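Local coordinates for perosamine synthetase (Caulobacter crescentus, PDB 3BN1) that catalyses the pyridoxal phosphate-dependent transfer of an amino group from L-glutamate to GDP-4-keto-6-deoxy-D-mannose, giving GDP-perosamine for O-antigen synthesis, at the interface of chains A and B. Sequence-based numbering; all coordinates share one arbitrary frame. Chains: chain A/B, Perosamine synthetase.

Contact 1: the interface of chains A and B. Residues chain A 61, 63-64, 88, 90, 97, 194; chain B 60, 215, 230-231.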
loop_
_atom_site.group_PDB
_atom_site.type_symbol
_atom_site.label_atom_id
_atom_site.label_comp_id
_atom_site.label_asym_id
_atom_site.label_seq_id
_atom_site.Cartn_x
_atom_site.Cartn_y
_atom_site.Cartn_z
ATOM N N ASN A 61 2.827 -1.931 4.184
ATOM C CA ASN A 61 2.258 -1.819 5.518
ATOM C C ASN A 61 1.967 -3.188 6.094
ATOM O O ASN A 61 2.085 -4.190 5.405
ATOM C CB ASN A 61 1.193 -0.736 5.705
ATOM C CG ASN A 61 -0.079 -1.011 4.907
ATOM O OD1 ASN A 61 -0.753 -1.982 5.170
ATOM N ND2 ASN A 61 -0.404 -0.161 3.934
ATOM N N THR A 63 -0.928 -4.219 7.112
ATOM C CA THR A 63 -2.241 -4.736 6.709
ATOM C C THR A 63 -2.139 -5.413 5.358
ATOM O O THR A 63 -2.766 -6.439 5.074
ATOM C CB THR A 63 -3.194 -3.520 6.609
ATOM O OG1 THR A 63 -3.357 -3.045 7.940
ATOM C CG2 THR A 63 -4.576 -3.961 6.104
ATOM N N THR A 64 -1.344 -4.804 4.497
ATOM C CA THR A 64 -1.205 -5.404 3.173
ATOM C C THR A 64 -0.340 -6.681 3.257
ATOM O O THR A 64 -0.522 -7.611 2.478
ATOM C CB THR A 64 -0.607 -4.376 2.200
ATOM O OG1 THR A 64 0.637 -3.904 2.716
ATOM C CG2 THR A 64 -1.567 -3.157 2.046
ATOM N N TYR A 88 -6.581 -5.933 16.517
ATOM C CA TYR A 88 -6.729 -4.781 15.655
ATOM C C TYR A 88 -7.461 -5.315 14.398
ATOM O O TYR A 88 -7.245 -6.425 13.928
ATOM C CB TYR A 88 -5.361 -4.206 15.288
ATOM C CG TYR A 88 -5.577 -3.042 14.370
ATOM C CD1 TYR A 88 -6.298 -1.920 14.807
ATOM C CD2 TYR A 88 -5.108 -3.103 13.050
ATOM C CE1 TYR A 88 -6.447 -0.844 13.987
ATOM C CE2 TYR A 88 -5.260 -2.047 12.229
ATOM C CZ TYR A 88 -5.971 -0.960 12.675
ATOM O OH TYR A 88 -6.181 0.060 11.793
ATOM N N ALA A 90 -7.444 -5.010 11.326
ATOM C CA ALA A 90 -6.732 -5.436 10.134
ATOM C C ALA A 90 -6.596 -6.953 10.142
ATOM O O ALA A 90 -6.601 -7.548 9.047
ATOM C CB ALA A 90 -5.348 -4.737 10.005
ATOM N N TYR A 97 -10.612 -9.584 2.931
ATOM C CA TYR A 97 -10.209 -9.203 1.601
ATOM C C TYR A 97 -10.017 -10.439 0.729
ATOM O O TYR A 97 -10.092 -10.347 -0.512
ATOM C CB TYR A 97 -8.880 -8.506 1.607
ATOM C CG TYR A 97 -8.693 -7.270 2.441
ATOM C CD1 TYR A 97 -9.737 -6.422 2.755
ATOM C CD2 TYR A 97 -7.429 -6.963 2.932
ATOM C CE1 TYR A 97 -9.528 -5.270 3.580
ATOM C CE2 TYR A 97 -7.215 -5.862 3.712
ATOM C CZ TYR A 97 -8.238 -4.963 3.974
ATOM O OH TYR A 97 -7.997 -3.822 4.712
ATOM N N GLU A 194 5.257 4.031 7.619
ATOM C CA GLU A 194 4.259 3.045 7.177
ATOM C C GLU A 194 5.166 1.955 6.601
ATOM O O GLU A 194 6.087 2.259 5.845
ATOM C CB GLU A 194 3.298 3.589 6.086
ATOM C CG GLU A 194 2.139 4.504 6.529
ATOM C CD GLU A 194 0.923 3.809 7.208
ATOM O OE1 GLU A 194 0.826 2.565 7.333
ATOM O OE2 GLU A 194 0.020 4.560 7.660
ATOM N N ASN B 60 -1.194 5.414 -1.141
ATOM C CA ASN B 60 0.140 4.801 -1.150
ATOM C C ASN B 60 0.694 4.458 -2.504
ATOM O O ASN B 60 1.887 4.342 -2.622
ATOM C CB ASN B 60 0.425 3.712 -0.108
ATOM C CG ASN B 60 -0.635 2.632 -0.005
ATOM O OD1 ASN B 60 -0.459 1.759 0.813
ATOM N ND2 ASN B 60 -1.723 2.678 -0.768
ATOM N N GLN B 215 -8.144 2.896 7.162
ATOM C CA GLN B 215 -8.672 1.675 7.791
ATOM C C GLN B 215 -10.174 1.612 8.094
ATOM O O GLN B 215 -10.563 0.795 8.945
ATOM C CB GLN B 215 -7.864 1.437 9.084
ATOM C CG GLN B 215 -6.277 1.302 8.882
ATOM C CD GLN B 215 -5.886 -0.085 8.480
ATOM O OE1 GLN B 215 -6.647 -0.760 7.823
ATOM N NE2 GLN B 215 -4.714 -0.530 8.899
ATOM N N PHE B 230 -9.239 -0.110 4.362
ATOM C CA PHE B 230 -7.911 -0.462 3.876
ATOM C C PHE B 230 -6.842 0.374 4.530
ATOM O O PHE B 230 -7.146 1.418 5.130
ATOM C CB PHE B 230 -7.856 -0.135 2.361
ATOM C CG PHE B 230 -9.015 -0.720 1.573
ATOM C CD1 PHE B 230 -9.211 -2.098 1.490
ATOM C CD2 PHE B 230 -9.921 0.114 0.909
ATOM C CE1 PHE B 230 -10.354 -2.655 0.805
ATOM C CE2 PHE B 230 -11.023 -0.421 0.188
ATOM C CZ PHE B 230 -11.211 -1.811 0.136
ATOM N N ASN B 231 -5.572 -0.019 4.381
ATOM C CA ASN B 231 -4.518 0.888 4.880
ATOM C C ASN B 231 -3.913 1.405 3.580
ATOM O O ASN B 231 -2.997 0.759 3.031
ATOM C CB ASN B 231 -3.376 0.241 5.676
ATOM C CG ASN B 231 -2.318 1.268 6.043
ATOM O OD1 ASN B 231 -2.344 2.373 5.505
ATOM N ND2 ASN B 231 -1.417 0.939 6.998
HETATM O O HOH W 1 -7.697 -3.496 7.560
HETATM O O HOH W 2 -5.656 -2.642 3.188
HETATM O O HOH W 3 1.743 1.916 3.015
#

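Contact 2: the interface of chains A and B. Residues chain A 215, 223, 225-228; chain B 88-89, 326-328.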
loop_
_atom_site.group_PDB
_atom_site.type_symbol
_atom_site.label_atom_id
_atom_site.label_comp_id
_atom_site.label_asym_id
_atom_site.label_seq_id
_atom_site.Cartn_x
_atom_site.Cartn_y
_atom_site.Cartn_z
ATOM N N GLN A 215 3.122 -6.675 -8.316
ATOM C CA GLN A 215 2.067 -6.569 -9.319
ATOM C C GLN A 215 1.849 -7.851 -10.079
ATOM O O GLN A 215 1.276 -7.794 -11.145
ATOM C CB GLN A 215 2.299 -5.436 -10.295
ATOM C CG GLN A 215 2.356 -4.046 -9.614
ATOM C CD GLN A 215 1.016 -3.364 -9.517
ATOM O OE1 GLN A 215 -0.002 -4.048 -9.409
ATOM N NE2 GLN A 215 0.976 -2.038 -9.727
ATOM N N TYR A 223 7.333 -7.439 -17.937
ATOM C CA TYR A 223 6.150 -7.021 -18.719
ATOM C C TYR A 223 5.061 -8.104 -18.909
ATOM O O TYR A 223 4.015 -7.864 -19.540
ATOM C CB TYR A 223 6.584 -6.391 -20.061
ATOM C CG TYR A 223 7.668 -5.377 -19.895
ATOM C CD1 TYR A 223 7.518 -4.306 -19.009
ATOM C CD2 TYR A 223 8.818 -5.442 -20.659
ATOM C CE1 TYR A 223 8.532 -3.382 -18.830
ATOM C CE2 TYR A 223 9.816 -4.471 -20.505
ATOM C CZ TYR A 223 9.696 -3.484 -19.574
ATOM O OH TYR A 223 10.731 -2.572 -19.469
ATOM N N PHE A 225 2.623 -10.968 -17.016
ATOM C CA PHE A 225 1.847 -11.062 -15.778
ATOM C C PHE A 225 1.057 -12.368 -15.808
ATOM O O PHE A 225 -0.016 -12.475 -16.369
ATOM C CB PHE A 225 0.884 -9.864 -15.719
ATOM C CG PHE A 225 1.614 -8.555 -15.563
ATOM C CD1 PHE A 225 1.962 -8.078 -14.297
ATOM C CD2 PHE A 225 2.030 -7.842 -16.676
ATOM C CE1 PHE A 225 2.692 -6.907 -14.145
ATOM C CE2 PHE A 225 2.758 -6.681 -16.545
ATOM C CZ PHE A 225 3.124 -6.219 -15.282
ATOM N N PRO A 226 1.629 -13.363 -15.164
ATOM C CA PRO A 226 1.021 -14.677 -15.080
ATOM C C PRO A 226 -0.171 -14.685 -14.107
ATOM O O PRO A 226 -1.042 -15.553 -14.207
ATOM C CB PRO A 226 2.169 -15.517 -14.520
ATOM C CG PRO A 226 3.169 -14.461 -13.870
ATOM C CD PRO A 226 3.077 -13.373 -14.889
ATOM N N ILE A 227 -0.254 -13.755 -13.158
ATOM C CA ILE A 227 -1.388 -13.819 -12.234
ATOM C C ILE A 227 -1.817 -12.405 -11.861
ATOM O O ILE A 227 -1.126 -11.423 -12.195
ATOM C CB ILE A 227 -0.958 -14.405 -10.890
ATOM C CG1 ILE A 227 0.241 -13.614 -10.401
ATOM C CG2 ILE A 227 -0.630 -15.859 -10.974
ATOM C CD1 ILE A 227 0.691 -14.070 -9.064
ATOM N N VAL A 228 -2.909 -12.329 -11.103
ATOM C CA VAL A 228 -3.377 -11.026 -10.636
ATOM C C VAL A 228 -2.631 -10.757 -9.342
ATOM O O VAL A 228 -2.678 -11.614 -8.482
ATOM C CB VAL A 228 -4.849 -11.067 -10.290
ATOM C CG1 VAL A 228 -5.212 -9.755 -9.514
ATOM C CG2 VAL A 228 -5.629 -11.204 -11.531
ATOM N N TYR B 88 -2.090 -0.712 -18.586
ATOM C CA TYR B 88 -1.258 -1.324 -17.571
ATOM C C TYR B 88 -2.214 -2.198 -16.785
ATOM O O TYR B 88 -3.343 -1.822 -16.550
ATOM C CB TYR B 88 -0.685 -0.243 -16.605
ATOM C CG TYR B 88 0.186 -0.885 -15.552
ATOM C CD1 TYR B 88 1.280 -1.670 -15.939
ATOM C CD2 TYR B 88 -0.190 -0.841 -14.210
ATOM C CE1 TYR B 88 2.049 -2.332 -14.998
ATOM C CE2 TYR B 88 0.497 -1.533 -13.298
ATOM C CZ TYR B 88 1.619 -2.255 -13.664
ATOM O OH TYR B 88 2.329 -2.919 -12.682
ATOM N N ILE B 89 -1.731 -3.367 -16.377
ATOM C CA ILE B 89 -2.624 -4.310 -15.730
ATOM C C ILE B 89 -3.433 -3.832 -14.544
ATOM O O ILE B 89 -4.501 -4.363 -14.282
ATOM C CB ILE B 89 -1.938 -5.676 -15.425
ATOM C CG1 ILE B 89 -2.986 -6.784 -15.271
ATOM C CG2 ILE B 89 -0.927 -5.570 -14.247
ATOM C CD1 ILE B 89 -2.349 -8.170 -15.569
ATOM N N MET B 326 -2.861 -12.010 -21.824
ATOM C CA MET B 326 -2.066 -12.528 -20.705
ATOM C C MET B 326 -2.899 -13.454 -19.853
ATOM O O MET B 326 -4.103 -13.349 -19.826
ATOM C CB MET B 326 -1.410 -11.442 -19.868
ATOM C CG MET B 326 -0.216 -10.902 -20.643
ATOM S SD MET B 326 0.637 -9.546 -19.729
ATOM C CE MET B 326 -0.728 -8.243 -19.518
ATOM N N PRO B 327 -2.257 -14.393 -19.184
ATOM C CA PRO B 327 -3.038 -15.370 -18.445
ATOM C C PRO B 327 -4.163 -14.836 -17.557
ATOM O O PRO B 327 -5.244 -15.439 -17.561
ATOM C CB PRO B 327 -1.985 -16.164 -17.678
ATOM C CG PRO B 327 -0.722 -16.022 -18.563
ATOM C CD PRO B 327 -0.802 -14.649 -19.146
ATOM N N PRO B 328 -3.981 -13.764 -16.781
ATOM C CA PRO B 328 -5.103 -13.396 -15.918
ATOM C C PRO B 328 -6.369 -13.012 -16.662
ATOM O O PRO B 328 -7.452 -13.030 -16.083
ATOM C CB PRO B 328 -4.588 -12.151 -15.150
ATOM C CG PRO B 328 -3.172 -12.278 -15.243
ATOM C CD PRO B 328 -2.900 -12.783 -16.600
#

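Contact 1: the interface of chains A and B
The side chains of A:Asn61 and B:Asn231 lie antiparallel, one amide over the other, with their planes 12° apart and A:Asn61 CG 3.4 Å from B:Asn231 CG. This is the tightly packed part of the patch, and it illustrates how a stacked amide pair can be held by bonds at its outer edges. With its CG anti to the backbone N (chi1 176°), B:Asn231 carries its amide past the partner. There B:Asn231 ND2 gives a fairly straight hydrogen bond of 2.8 Å to the carboxylate OE1 of A:Glu194. OE1 lies close to the amide plane of B:Asn231, whereas the donor comes to the syn side of OE1 from well out of the carboxylate plane, the two flat groups being steeply turned against each other. In return, A:Asn61 ND2 donates to the backbone O of B:Asn231 at 2.9 Å, rising 37° above the carbonyl plane. The other branch of A:Asn61, OD1, accepts the backbone N of A:Thr64 in helix 62-72, which helps fix the rotation of the amide.

Beside the stack, B:Gln215 and A:Thr63 meet tip to tip: NE2 donates to the hydroxyl OG1 at 3.0 Å, and the same NE2 faces the ring edge of A:Tyr88.

Toward A:Tyr97 the fit loosens and water takes over. Its ring only grazes that of B:Phe230, with CE1 and CD1 3.8 Å apart, while its phenol OH contacts two waters, one leading to B:Gln215 OE1 and the other to the backbone N of B:Asn231. On the opposite flank of the stack, a third water joins A:Asn61 ND2 to B:Asn60 OD1.

The patch fastens the homodimer together beside A:Tyr88, a residue of the 2-oxoglutarate pocket, and so probably helps to shape the active site.

Contact 2: the interface of chains A and B
A:Phe225 lies against B:Ile89, the two side chains antiparallel, and this pair forms the centre of an apolar contact in which no polar atoms bond across the chains. A:Phe225 buries more surface than any other residue of the patch, 95 Å², and shows how an aromatic plug can be gripped on both face and edge. One face of its ring receives the branch methyl CG2 of B:Ile89, a CH-pi contact 3.9 Å from the ring centroid and displaced toward the rim above CD1 and CE1. The other branch of the isoleucine, with CG1 anti to the backbone N (chi1 -158°), carries CD1 back to the CB of A:Phe225, 3.7 Å away. One side chain thus touches both the ring and its stem. The edge of the same ring is met in plane by the sulfur of B:Met326, with SD 3.8 Å from CD2; these two side chains lie alongside and point the same way. The bend of the methionine at chi3 (-59°) turns its methyl CE toward CD2 as well.

B:Pro328, the second most buried residue, packs under the backbone that follows the phenylalanine. B:Pro328 CG lies 3.6 Å from the backbone C of A:Ile227, and its CB meets CG2 of A:Val228 at 3.9 Å. B:Pro327 continues this surface along A:Pro226, its CB 3.6 Å from the backbone O.

B:Tyr88 closes the far end. Its CE1 approaches the ring tip CZ of A:Phe225 at 4.0 Å, the two side chains crossing at about a right angle. At its other edge the meeting of Tyr88 with Gln215 recurs with the chains exchanged.

In the fold, a loop of chain A, following helix 203-213, lies against two parts of chain B: the residues just before helix 90-98, and the start of 3-10 helix 327-332 with the methionine that precedes it.

The C-alpha centres of contact 1 and contact 2 lie about 23 Å apart on one two-fold symmetric interface, and each has a twin with the chains exchanged. Tyr88 and Gln215 occur in both with the chains swapped, so the same pairing appears from either side of the dimer. In contact 1 polar bonds and waters hold the chains, whereas contact 2 relies on apolar packing. Since Tyr88 also lines the 2-oxoglutarate pocket, each subunit sets Gln215 and Phe225 against a pocket residue of its partner, which suggests that dimerisation and active-site formation are coupled.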